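Side-chain contact in CPI (Ascaris lumbricoides, PDB 4IT7), which is a cystatin that probably inhibits cysteine endopeptidases: residues A[13-17]-A[18-22]. Numbering follows the deposited sequence.
Sequences DVNDP and KIQAL
Asp-16 and Lys-18 meet in an N-cap contact at the start of helix 17-33, where the loop after strand 10-11 turns into the helix. Asp-16 OD1 accepts from Lys-18 N at 2.6 Å, met nearly along its own C-O axis, although the N-H...O angle of 136° shows a bent bond. The torsion behind it places CG of Asp-16 opposite its backbone N (chi1 -178°), which swings the carboxylate forward to the backbone N-H of Lys-18. OD2 forms a salt bridge with Lys-12, so the two oxygens have separate tasks. Behind the cap, Asp-13 to Asp-16 form a type I beta turn, closed by Asp-16 N to Asp-13 O at 3.0 Å. Gln-20 N donates to Asp-16 O at 2.9 Å, almost straight at 175°.

In the cystatin fold, an antiparallel sheet wraps around one long helix, and this is the end at which the chain enters it. Ile-19, the buried residue among those that touch, faces the sheet, touching Thr-58 and Leu-60 of strand 56-70 and Ala-48 of strand 38-51; its CG1 also packs 3.7 Å from Asp-16 CB and lies 3.6 Å from Asp-13 O.

Gln-20 reaches back over the turn: a bend at chi2 brings NE2 within 2.6 Å of Val-14 O, a hydrogen bond lying in the carbonyl plane and close to the amide plane of Gln-20. Asn-15 runs alongside, with the two amide planes nearly parallel, and its OD1 stays 3.9 Å from Gln-20 NE2.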
ATOM      1  N   ASP A  13      -1.329  -3.404 -14.550  1.00 49.32           N
ATOM      2  CA  ASP A  13      -2.691  -2.956 -14.366  1.00 49.60           C
ATOM      3  C   ASP A  13      -3.112  -2.950 -12.898  1.00 53.43           C
ATOM      4  O   ASP A  13      -2.972  -3.965 -12.192  1.00 58.34           O
ATOM      5  CB  ASP A  13      -3.652  -3.785 -15.192  1.00 45.78           C
ATOM      6  CG  ASP A  13      -5.077  -3.358 -14.995  1.00 49.15           C
ATOM      7  OD1 ASP A  13      -5.351  -2.152 -14.820  1.00 63.40           O
ATOM      8  OD2 ASP A  13      -5.949  -4.226 -14.995  1.00 56.20           O
ATOM      9  N   VAL A  14      -3.674  -1.824 -12.462  1.00 54.27           N
ATOM     10  CA  VAL A  14      -3.959  -1.617 -11.035  1.00 56.35           C
ATOM     11  C   VAL A  14      -5.133  -2.468 -10.555  1.00 58.18           C
ATOM     12  O   VAL A  14      -5.428  -2.494  -9.356  1.00 57.74           O
ATOM     13  CB  VAL A  14      -4.127  -0.120 -10.643  1.00 48.72           C
ATOM     14  CG1 VAL A  14      -3.071   0.753 -11.303  1.00 52.34           C
ATOM     15  CG2 VAL A  14      -5.511   0.379 -10.993  1.00 53.71           C
ATOM     16  N   ASN A  15      -5.795  -3.173 -11.479  1.00 61.56           N
ATOM     17  CA  ASN A  15      -6.905  -4.072 -11.105  1.00 58.35           C
ATOM     18  C   ASN A  15      -6.516  -5.563 -11.160  1.00 57.26           C
ATOM     19  O   ASN A  15      -7.299  -6.443 -10.810  1.00 55.89           O
ATOM     20  CB  ASN A  15      -8.191  -3.782 -11.896  1.00 62.74           C
ATOM     21  CG  ASN A  15      -8.860  -2.467 -11.488  1.00 68.95           C
ATOM     22  OD1 ASN A  15      -9.261  -2.274 -10.335  1.00 77.65           O
ATOM     23  ND2 ASN A  15      -8.999  -1.566 -12.438  1.00 59.04           N
ATOM     24  N   ASP A  16      -5.296  -5.843 -11.589  1.00 54.00           N
ATOM     25  CA  ASP A  16      -4.739  -7.175 -11.430  1.00 56.74           C
ATOM     26  C   ASP A  16      -5.001  -7.694 -10.003  1.00 64.15           C
ATOM     27  O   ASP A  16      -4.772  -6.986  -9.006  1.00 60.14           O
ATOM     28  CB  ASP A  16      -3.249  -7.150 -11.716  1.00 60.10           C
ATOM     29  CG  ASP A  16      -2.618  -8.513 -11.623  1.00 67.45           C
ATOM     30  OD1 ASP A  16      -3.016  -9.302 -10.743  1.00 61.96           O
ATOM     31  OD2 ASP A  16      -1.692  -8.777 -12.421  1.00 71.82           O
ATOM     32  N   PRO A  17      -5.515  -8.929  -9.903  1.00 65.77           N
ATOM     33  CA  PRO A  17      -5.875  -9.486  -8.603  1.00 62.93           C
ATOM     34  C   PRO A  17      -4.657  -9.595  -7.698  1.00 61.65           C
ATOM     35  O   PRO A  17      -4.768  -9.378  -6.492  1.00 63.25           O
ATOM     36  CB  PRO A  17      -6.436 -10.872  -8.949  1.00 66.20           C
ATOM     37  CG  PRO A  17      -6.839 -10.790 -10.386  1.00 68.44           C
ATOM     38  CD  PRO A  17      -5.847  -9.844 -11.016  1.00 65.99           C
ATOM     39  N   LYS A  18      -3.499  -9.879  -8.281  1.00 59.02           N
ATOM     40  CA  LYS A  18      -2.258  -9.864  -7.524  1.00 62.80           C
ATOM     41  C   LYS A  18      -1.817  -8.437  -7.099  1.00 57.86           C
ATOM     42  O   LYS A  18      -1.283  -8.275  -6.019  1.00 52.80           O
ATOM     43  CB  LYS A  18      -1.137 -10.613  -8.283  1.00 66.42           C
ATOM     44  CG  LYS A  18       0.252 -10.649  -7.602  1.00 67.76           C
ATOM     45  CD  LYS A  18       0.236 -11.176  -6.156  1.00 77.97           C
ATOM     46  CE  LYS A  18       1.601 -11.656  -5.654  1.00 78.60           C
ATOM     47  NZ  LYS A  18       2.696 -10.669  -5.876  1.00 74.91           N
ATOM     48  N   ILE A  19      -1.991  -7.426  -7.954  1.00 52.05           N
ATOM     49  CA  ILE A  19      -1.647  -6.055  -7.574  1.00 45.96           C
ATOM     50  C   ILE A  19      -2.525  -5.607  -6.403  1.00 41.83           C
ATOM     51  O   ILE A  19      -1.998  -5.081  -5.439  1.00 38.09           O
ATOM     52  CB  ILE A  19      -1.719  -5.029  -8.735  1.00 43.29           C
ATOM     53  CG1 ILE A  19      -0.668  -5.356  -9.803  1.00 43.87           C
ATOM     54  CG2 ILE A  19      -1.555  -3.581  -8.223  1.00 42.54           C
ATOM     55  CD1 ILE A  19       0.791  -5.319  -9.391  1.00 39.95           C
ATOM     56  N   GLN A  20      -3.833  -5.849  -6.481  1.00 41.31           N
ATOM     57  CA  GLN A  20      -4.743  -5.554  -5.386  1.00 42.95           C
ATOM     58  C   GLN A  20      -4.309  -6.172  -4.017  1.00 42.79           C
ATOM     59  O   GLN A  20      -4.183  -5.454  -3.014  1.00 46.45           O
ATOM     60  CB  GLN A  20      -6.158  -5.984  -5.767  1.00 45.31           C
ATOM     61  CG  GLN A  20      -6.817  -5.081  -6.827  1.00 51.35           C
ATOM     62  CD  GLN A  20      -7.103  -3.644  -6.356  1.00 49.37           C
ATOM     63  OE1 GLN A  20      -7.548  -3.423  -5.239  1.00 54.27           O
ATOM     64  NE2 GLN A  20      -6.862  -2.669  -7.227  1.00 48.88           N
ATOM     65  N   ALA A  21      -4.065  -7.486  -3.999  1.00 43.33           N
ATOM     66  CA  ALA A  21      -3.519  -8.221  -2.830  1.00 40.59           C
ATOM     67  C   ALA A  21      -2.303  -7.517  -2.294  1.00 42.34           C
ATOM     68  O   ALA A  21      -2.234  -7.216  -1.098  1.00 43.20           O
ATOM     69  CB  ALA A  21      -3.144  -9.646  -3.222  1.00 44.78           C
ATOM     70  N   LEU A  22      -1.355  -7.210  -3.177  1.00 31.96           N
ATOM     71  CA  LEU A  22      -0.171  -6.515  -2.723  1.00 35.99           C
ATOM     72  C   LEU A  22      -0.455  -5.126  -2.100  1.00 37.15           C
ATOM     73  O   LEU A  22       0.155  -4.790  -1.062  1.00 31.30           O
ATOM     74  CB  LEU A  22       0.871  -6.370  -3.834  1.00 37.92           C
ATOM     75  CG  LEU A  22       1.666  -7.556  -4.389  1.00 38.10           C
ATOM     76  CD1 LEU A  22       2.716  -7.014  -5.342  1.00 34.71           C
ATOM     77  CD2 LEU A  22       2.259  -8.525  -3.365  1.00 34.62           C
TER